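Local coordinates for protein papain inhibitor (Streptomyces mobaraensis, PDB 5NTB) that inhibits the cysteine proteases papain and bromelain and bovine trypsin, and serves as a glutamine and lysine donor substrate for transglutaminase, at residues Y20-T25 / A40-P45; D73-C78 / H82-Q87. One frame throughout, in Å; residues are numbered along the deposited sequence.

Overall arrangement
Both contacts belong to one compact chain of the double-psi beta-barrel family, and their centres lie about 11 Å apart. Interaction 1 comes first along the chain. It joins the loop after strand 8-18 to the loop after strand 35-38 at the surface, its centre about 12 Å from that of the chain. Interaction 2 follows, joining the end of strand 65-75 to strand 82-86, with its centre about 5 Å from that of the chain. Strand 35-38 pairs with both of these strands. The two contacts touch at Asp73, which accepts a probable hydrogen bond from Ala22 N, and where Trp42 packs on Lys74. The surface loops thus meet the strand that leads into the Cys75-Cys78 disulfide.

Interaction 1. Residues Y20-T25 / A40-P45; sequences YGACGT and AWWTTP
Trp42 reaches across to the turn at Ala22 and Cys23 with one atom, CH2, at the outer corner of its six-membered ring. Cys23 SG lies 3.9 Å from Trp42 CH2. It sits at the ring edge, 77° off the normal, in a sulfur-aromatic contact. Ala22 CB is 4.0 Å from the same Trp42 CH2 and approaches it obliquely. The contact is small and apolar, with 102 Å² buried over both sides.

Cys23 and Ala22 are the middle residues of a type I beta turn, closed by a hydrogen bond of 2.8 Å from Gly24 N to Gly21 O. The turn is held elsewhere too: Cys23 forms a disulfide with Cys53, and Ala22 N is hydrogen-bonded to Asp73 OD1. In this double-psi beta-barrel protein the contact joins two loops outside the barrel strands. With CG anti to the carbonyl carbon (chi1 -66°), the Trp42 indole is carried toward the turn. The five-membered-ring side of the indole is tied by a hydrogen bond from NE1 to Ile37 O on strand 35-38, while the six-membered ring points at the turn. Lys74, Leu52 and Asp50 also pack on this side chain.

Interaction 2. Residues D73-C78 / H82-Q87; sequences DKCPSC and HIDLSQ. With SO4 (sulfate ion), chain D.
Cys78 lays its sulfur over one face of the His82 imidazole. Cys78 SG stands 3.5 Å from the centroid of the His82 ring and only 2° off the normal, almost exactly above the centre. Cys78 CB is over the same face, 25° off the normal, and makes a CH-pi contact. Cys78 CB also packs 3.1 Å from His82 O. Cys75 SG lies above the ring as well, but at a distance.

Cys75 SG and Cys78 SG are joined in a disulfide of 2.0 Å, which spans the type I beta turn from Cys75 to Cys78. The disulfide also touches Asp84, whose CB is 4.0 Å from Cys75 SG and 4.1 Å from Cys78 SG. The family fold is a double-psi beta-barrel, and here the disulfide-bridged turn at the end of strand 65-75 packs on strand 82-86. Strand 35-38 connects the two through backbone hydrogen bonds of Ile37 with Asp73 and Cys75, and of Ala36 with Asp84.

The imidazole is gripped at both nitrogens. His82 ND1 donates a nearly straight hydrogen bond of 2.7 Å to SO4 O3 of the sulfate, which lies in the ring plane, at the edge. Lys11 NZ and Asp79 N also bind this sulfate, probably a crystallisation component. His82 NE2 is hydrogen-bonded to Thr13 OG1, which also pairs with Asp84 OD1. A leucine in place of His82 would probably deprive the disulfide of its flat aromatic seat and leave sulfate O3 and Thr13 OG1 without their imidazole partner. The ring reaches this position with CG anti to the histidine's backbone N (chi1 168°).

Interaction 1. Residues Y20-T25 / A40-P45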
ATOM      1  N   TYR A  20      11.164  -0.228 -10.700  1.00 16.25           N
ATOM      2  CA  TYR A  20      10.079  -1.171 -10.935  1.00 17.13           C
ATOM      3  C   TYR A  20       9.649  -1.760  -9.602  1.00 18.92           C
ATOM      4  O   TYR A  20      10.496  -2.185  -8.812  1.00 18.93           O
ATOM      5  CB  TYR A  20      10.506  -2.298 -11.882  1.00 18.19           C
ATOM      6  CG  TYR A  20      10.882  -1.834 -13.265  1.00 17.60           C
ATOM      7  CD1 TYR A  20      10.004  -1.087 -14.035  1.00 22.62           C
ATOM      8  CD2 TYR A  20      12.128  -2.136 -13.783  1.00 22.24           C
ATOM      9  CE1 TYR A  20      10.365  -0.652 -15.307  1.00 23.67           C
ATOM     10  CE2 TYR A  20      12.501  -1.706 -15.039  1.00 23.82           C
ATOM     11  CZ  TYR A  20      11.619  -0.971 -15.795  1.00 26.23           C
ATOM     12  OH  TYR A  20      11.998  -0.559 -17.051  1.00 28.57           O
ATOM     13  N   GLY A  21       8.339  -1.783  -9.357  1.00 15.57           N
ATOM     14  CA  GLY A  21       7.813  -2.444  -8.180  1.00 13.36           C
ATOM     15  C   GLY A  21       7.702  -3.948  -8.377  1.00 14.09           C
ATOM     16  O   GLY A  21       8.034  -4.508  -9.420  1.00 16.40           O
ATOM     17  N   ALA A  22       7.231  -4.617  -7.331  1.00 13.40           N
ATOM     18  CA  ALA A  22       7.094  -6.069  -7.385  1.00 14.45           C
ATOM     19  C   ALA A  22       6.051  -6.512  -8.394  1.00 12.98           C
ATOM     20  O   ALA A  22       6.036  -7.689  -8.783  1.00 14.55           O
ATOM     21  CB  ALA A  22       6.735  -6.612  -6.004  1.00 14.32           C
ATOM     22  N   CYS A  23       5.180  -5.608  -8.833  1.00 14.03           N
ATOM     23  CA  CYS A  23       4.265  -5.951  -9.910  1.00 13.93           C
ATOM     24  C   CYS A  23       4.937  -5.875 -11.272  1.00 15.34           C
ATOM     25  O   CYS A  23       4.333  -6.290 -12.269  1.00 16.21           O
ATOM     26  CB  CYS A  23       3.038  -5.035  -9.876  1.00 13.50           C
ATOM     27  SG  CYS A  23       1.950  -5.359  -8.450  1.00 17.39           S
ATOM     28  N   GLY A  24       6.173  -5.382 -11.336  1.00 14.75           N
ATOM     29  CA  GLY A  24       6.867  -5.310 -12.607  1.00 15.87           C
ATOM     30  C   GLY A  24       6.546  -4.089 -13.429  1.00 17.21           C
ATOM     31  O   GLY A  24       6.810  -4.079 -14.637  1.00 19.44           O
ATOM     32  N   THR A  25       5.972  -3.061 -12.824  1.00 16.94           N
ATOM     33  CA  THR A  25       5.643  -1.850 -13.546  1.00 17.39           C
ATOM     34  C   THR A  25       6.449  -0.674 -13.002  1.00 15.07           C
ATOM     35  O   THR A  25       6.903  -0.704 -11.852  1.00 15.70           O
ATOM     36  CB  THR A  25       4.145  -1.537 -13.445  1.00 20.63           C
ATOM     37  OG1 THR A  25       3.811  -1.201 -12.090  1.00 22.29           O
ATOM     38  CG2 THR A  25       3.319  -2.736 -13.885  1.00 28.37           C
ATOM     39  N   ALA A  40       2.833 -11.007   3.452  1.00 15.11           N
ATOM     40  CA  ALA A  40       1.944 -12.098   3.845  1.00 17.15           C
ATOM     41  C   ALA A  40       0.715 -12.221   2.949  1.00 14.56           C
ATOM     42  O   ALA A  40       0.055 -13.269   2.964  1.00 17.17           O
ATOM     43  CB  ALA A  40       1.513 -11.923   5.299  1.00 18.32           C
ATOM     44  N   TRP A  41       0.413 -11.205   2.140  1.00 13.87           N
ATOM     45  CA  TRP A  41      -0.729 -11.254   1.244  1.00 13.21           C
ATOM     46  C   TRP A  41      -0.381 -11.766  -0.143  1.00 14.68           C
ATOM     47  O   TRP A  41      -1.296 -12.017  -0.933  1.00 14.98           O
ATOM     48  CB  TRP A  41      -1.352  -9.865   1.116  1.00 14.50           C
ATOM     49  CG  TRP A  41      -1.835  -9.338   2.426  1.00 13.16           C
ATOM     50  CD1 TRP A  41      -1.212  -8.430   3.236  1.00 16.33           C
ATOM     51  CD2 TRP A  41      -3.051  -9.705   3.085  1.00 12.12           C
ATOM     52  NE1 TRP A  41      -1.971  -8.216   4.371  1.00 13.03           N
ATOM     53  CE2 TRP A  41      -3.100  -8.992   4.300  1.00 12.44           C
ATOM     54  CE3 TRP A  41      -4.096 -10.584   2.775  1.00 14.67           C
ATOM     55  CZ2 TRP A  41      -4.169  -9.120   5.197  1.00 13.29           C
ATOM     56  CZ3 TRP A  41      -5.153 -10.699   3.661  1.00 15.34           C
ATOM     57  CH2 TRP A  41      -5.181  -9.973   4.853  1.00 18.23           C
ATOM     58  N   TRP A  42       0.906 -11.912  -0.456  1.00 14.06           N
ATOM     59  CA  TRP A  42       1.330 -12.335  -1.781  1.00 14.01           C
ATOM     60  C   TRP A  42       1.301 -13.857  -1.867  1.00 18.49           C
ATOM     61  O   TRP A  42       1.643 -14.552  -0.904  1.00 20.77           O
ATOM     62  CB  TRP A  42       2.723 -11.777  -2.089  1.00 13.70           C
ATOM     63  CG  TRP A  42       2.677 -10.265  -2.184  1.00 13.46           C
ATOM     64  CD1 TRP A  42       2.471  -9.381  -1.148  1.00 14.10           C
ATOM     65  CD2 TRP A  42       2.773  -9.463  -3.376  1.00 14.15           C
ATOM     66  NE1 TRP A  42       2.454  -8.083  -1.624  1.00 14.16           N
ATOM     67  CE2 TRP A  42       2.633  -8.110  -2.985  1.00 14.73           C
ATOM     68  CE3 TRP A  42       2.973  -9.757  -4.735  1.00 13.62           C
ATOM     69  CZ2 TRP A  42       2.678  -7.064  -3.897  1.00 15.40           C
ATOM     70  CZ3 TRP A  42       3.024  -8.710  -5.639  1.00 15.04           C
ATOM     71  CH2 TRP A  42       2.868  -7.374  -5.213  1.00 16.12           C
ATOM     72  N   THR A  43       0.863 -14.369  -3.025  1.00 15.24           N
ATOM     73  CA  THR A  43       0.585 -15.801  -3.157  1.00 18.04           C
ATOM     74  C   THR A  43       1.316 -16.464  -4.309  1.00 20.89           C
ATOM     75  O   THR A  43       1.713 -17.626  -4.182  1.00 23.14           O
ATOM     76  CB  THR A  43      -0.927 -16.058  -3.327  1.00 19.38           C
ATOM     77  OG1 THR A  43      -1.464 -15.218  -4.362  1.00 20.69           O
ATOM     78  CG2 THR A  43      -1.659 -15.792  -2.025  1.00 19.56           C
ATOM     79  N   THR A  44       1.484 -15.778  -5.429  1.00 18.48           N
ATOM     80  CA  THR A  44       2.058 -16.473  -6.567  1.00 22.91           C
ATOM     81  C   THR A  44       3.573 -16.550  -6.438  1.00 18.32           C
ATOM     82  O   THR A  44       4.206 -15.653  -5.879  1.00 20.32           O
ATOM     83  CB  THR A  44       1.684 -15.777  -7.871  1.00 19.34           C
ATOM     84  OG1 THR A  44       2.096 -14.408  -7.814  1.00 17.96           O
ATOM     85  CG2 THR A  44       0.184 -15.834  -8.091  1.00 21.35           C
ATOM     86  N   PRO A  45       4.192 -17.616  -6.952  1.00 20.08           N
ATOM     87  CA  PRO A  45       5.649 -17.716  -6.837  1.00 21.38           C
ATOM     88  C   PRO A  45       6.373 -16.670  -7.663  1.00 19.18           C
ATOM     89  O   PRO A  45       7.524 -16.339  -7.358  1.00 24.19           O
ATOM     90  CB  PRO A  45       5.946 -19.146  -7.315  1.00 21.66           C
ATOM     91  CG  PRO A  45       4.757 -19.529  -8.134  1.00 23.62           C
ATOM     92  CD  PRO A  45       3.582 -18.793  -7.589  1.00 24.02           C
TER

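Interaction 2. Residues D73-C78 / H82-Q87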
ATOM      1  N   ASP A  73       3.276  -2.679  -5.429  1.00 11.39           N
ATOM      2  CA  ASP A  73       4.561  -3.113  -4.902  1.00 12.24           C
ATOM      3  C   ASP A  73       4.316  -3.988  -3.686  1.00 12.01           C
ATOM      4  O   ASP A  73       3.200  -4.074  -3.164  1.00 11.27           O
ATOM      5  CB  ASP A  73       5.420  -1.894  -4.556  1.00 10.24           C
ATOM      6  CG  ASP A  73       6.925  -2.154  -4.622  1.00 12.26           C
ATOM      7  OD1 ASP A  73       7.370  -3.299  -4.815  1.00 13.67           O
ATOM      8  OD2 ASP A  73       7.669  -1.163  -4.428  1.00 13.10           O
ATOM      9  N   LYS A  74       5.389  -4.639  -3.250  1.00 10.72           N
ATOM     10  CA  LYS A  74       5.407  -5.538  -2.107  1.00 14.27           C
ATOM     11  C   LYS A  74       6.307  -4.943  -1.040  1.00 14.54           C
ATOM     12  O   LYS A  74       7.363  -4.393  -1.353  1.00 17.19           O
ATOM     13  CB  LYS A  74       5.932  -6.910  -2.532  1.00 15.51           C
ATOM     14  CG  LYS A  74       6.063  -7.969  -1.439  1.00 18.51           C
ATOM     15  CD  LYS A  74       6.330  -9.301  -2.126  1.00 22.29           C
ATOM     16  CE  LYS A  74       6.888 -10.360  -1.219  1.00 35.71           C
ATOM     17  NZ  LYS A  74       7.260 -11.520  -2.081  1.00 29.73           N
ATOM     18  N   CYS A  75       5.892  -5.053   0.224  1.00 14.37           N
ATOM     19  CA  CYS A  75       6.700  -4.625   1.362  1.00 13.91           C
ATOM     20  C   CYS A  75       7.168  -5.871   2.099  1.00 17.19           C
ATOM     21  O   CYS A  75       6.400  -6.450   2.888  1.00 19.12           O
ATOM     22  CB  CYS A  75       5.879  -3.720   2.283  1.00 19.22           C
ATOM     23  SG  CYS A  75       6.786  -3.158   3.731  1.00 22.52           S
ATOM     24  N   PRO A  76       8.395  -6.346   1.863  1.00 18.39           N
ATOM     25  CA  PRO A  76       8.830  -7.590   2.516  1.00 19.66           C
ATOM     26  C   PRO A  76       8.969  -7.476   4.023  1.00 18.85           C
ATOM     27  O   PRO A  76       8.834  -8.489   4.723  1.00 23.36           O
ATOM     28  CB  PRO A  76      10.191  -7.878   1.858  1.00 25.87           C
ATOM     29  CG  PRO A  76      10.189  -7.087   0.601  1.00 32.83           C
ATOM     30  CD  PRO A  76       9.381  -5.864   0.883  1.00 24.13           C
ATOM     31  N   SER A  77       9.238  -6.291   4.552  1.00 16.50           N
ATOM     32  CA  SER A  77       9.475  -6.143   5.984  1.00 20.42           C
ATOM     33  C   SER A  77       8.227  -5.748   6.759  1.00 26.26           C
ATOM     34  O   SER A  77       8.291  -5.612   7.986  1.00 27.60           O
ATOM     35  CB  SER A  77      10.571  -5.106   6.222  1.00 30.05           C
ATOM     36  OG  SER A  77      10.188  -3.856   5.678  1.00 35.69           O
ATOM     37  N   CYS A  78       7.107  -5.552   6.080  1.00 15.44           N
ATOM     38  CA  CYS A  78       5.892  -5.107   6.745  1.00 17.36           C
ATOM     39  C   CYS A  78       5.148  -6.286   7.338  1.00 15.68           C
ATOM     40  O   CYS A  78       4.986  -7.323   6.693  1.00 18.79           O
ATOM     41  CB  CYS A  78       4.952  -4.407   5.762  1.00 16.43           C
ATOM     42  SG  CYS A  78       5.413  -2.766   5.204  1.00 20.95           S
ATOM     43  N   HIS A  82       0.481  -3.658   8.234  1.00 12.14           N
ATOM     44  CA  HIS A  82       1.319  -2.482   8.027  1.00 13.54           C
ATOM     45  C   HIS A  82       1.489  -2.244   6.530  1.00 12.33           C
ATOM     46  O   HIS A  82       2.119  -3.049   5.842  1.00 15.61           O
ATOM     47  CB  HIS A  82       2.658  -2.704   8.727  1.00 14.33           C
ATOM     48  CG  HIS A  82       3.725  -1.711   8.382  1.00 15.98           C
ATOM     49  ND1 HIS A  82       5.032  -1.880   8.782  1.00 19.19           N
ATOM     50  CD2 HIS A  82       3.689  -0.548   7.692  1.00 13.82           C
ATOM     51  CE1 HIS A  82       5.761  -0.872   8.338  1.00 19.61           C
ATOM     52  NE2 HIS A  82       4.969  -0.047   7.674  1.00 16.94           N
ATOM     53  N   ILE A  83       0.933  -1.133   6.021  1.00 12.37           N
ATOM     54  CA  ILE A  83       1.095  -0.790   4.612  1.00 11.51           C
ATOM     55  C   ILE A  83       2.167   0.273   4.472  1.00 10.98           C
ATOM     56  O   ILE A  83       2.331   1.145   5.330  1.00 13.06           O
ATOM     57  CB  ILE A  83      -0.230  -0.334   3.969  1.00 13.02           C
ATOM     58  CG1 ILE A  83      -0.795   0.908   4.666  1.00 14.26           C
ATOM     59  CG2 ILE A  83      -1.223  -1.471   3.981  1.00 14.19           C
ATOM     60  CD1 ILE A  83      -2.064   1.458   3.992  1.00 16.96           C
ATOM     61  N   ASP A  84       2.878   0.217   3.357  1.00 13.41           N
ATOM     62  CA  ASP A  84       3.933   1.173   3.029  1.00 13.49           C
ATOM     63  C   ASP A  84       3.414   1.972   1.836  1.00 12.29           C
ATOM     64  O   ASP A  84       3.476   1.518   0.687  1.00 12.66           O
ATOM     65  CB  ASP A  84       5.236   0.436   2.721  1.00 13.70           C
ATOM     66  CG  ASP A  84       6.490   1.255   3.018  1.00 18.24           C
ATOM     67  OD1 ASP A  84       6.403   2.349   3.598  1.00 20.50           O
ATOM     68  OD2 ASP A  84       7.586   0.771   2.672  1.00 20.82           O
ATOM     69  N   LEU A  85       2.861   3.144   2.111  1.00 10.92           N
ATOM     70  CA  LEU A  85       2.345   3.994   1.054  1.00 11.28           C
ATOM     71  C   LEU A  85       3.485   4.689   0.339  1.00 11.52           C
ATOM     72  O   LEU A  85       4.553   4.910   0.904  1.00 11.88           O
ATOM     73  CB  LEU A  85       1.398   5.050   1.626  1.00 14.36           C
ATOM     74  CG  LEU A  85       0.024   4.564   2.057  1.00 12.74           C
ATOM     75  CD1 LEU A  85      -0.665   5.704   2.794  1.00 17.06           C
ATOM     76  CD2 LEU A  85      -0.811   4.157   0.864  1.00 15.23           C
ATOM     77  N   SER A  86       3.250   5.063  -0.909  1.00 10.68           N
ATOM     78  CA  SER A  86       4.164   6.026  -1.500  1.00 12.49           C
ATOM     79  C   SER A  86       4.196   7.296  -0.653  1.00 12.72           C
ATOM     80  O   SER A  86       3.222   7.654   0.015  1.00 11.98           O
ATOM     81  CB  SER A  86       3.752   6.326  -2.937  1.00 12.94           C
ATOM     82  OG  SER A  86       2.500   6.989  -2.984  1.00 13.33           O
ATOM     83  N   GLN A  87       5.348   7.964  -0.668  1.00 13.07           N
ATOM     84  CA  GLN A  87       5.465   9.276  -0.044  1.00 14.15           C
ATOM     85  C   GLN A  87       4.349  10.202  -0.507  1.00 12.90           C
ATOM     86  O   GLN A  87       3.732  10.914   0.303  1.00 14.78           O
ATOM     87  CB  GLN A  87       6.834   9.867  -0.387  1.00 14.85           C
ATOM     88  CG  GLN A  87       7.144  11.164   0.321  1.00 15.42           C
ATOM     89  CD  GLN A  87       8.429  11.781  -0.183  1.00 21.08           C
ATOM     90  OE1 GLN A  87       9.325  12.052   0.602  1.00 41.25           O
ATOM     91  NE2 GLN A  87       8.536  11.976  -1.487  1.00 26.85           N
TER
HETATM   92  S   SO4 D 202       6.127  -3.882  11.562  1.00 39.14           S
HETATM   93  O1  SO4 D 202       4.991  -3.586  12.435  1.00 48.32           O
HETATM   94  O2  SO4 D 202       7.091  -2.784  11.602  1.00 43.26           O
HETATM   95  O3  SO4 D 202       5.643  -4.079  10.190  1.00 23.03           O
HETATM   96  O4  SO4 D 202       6.760  -5.122  12.014  1.00 35.48           O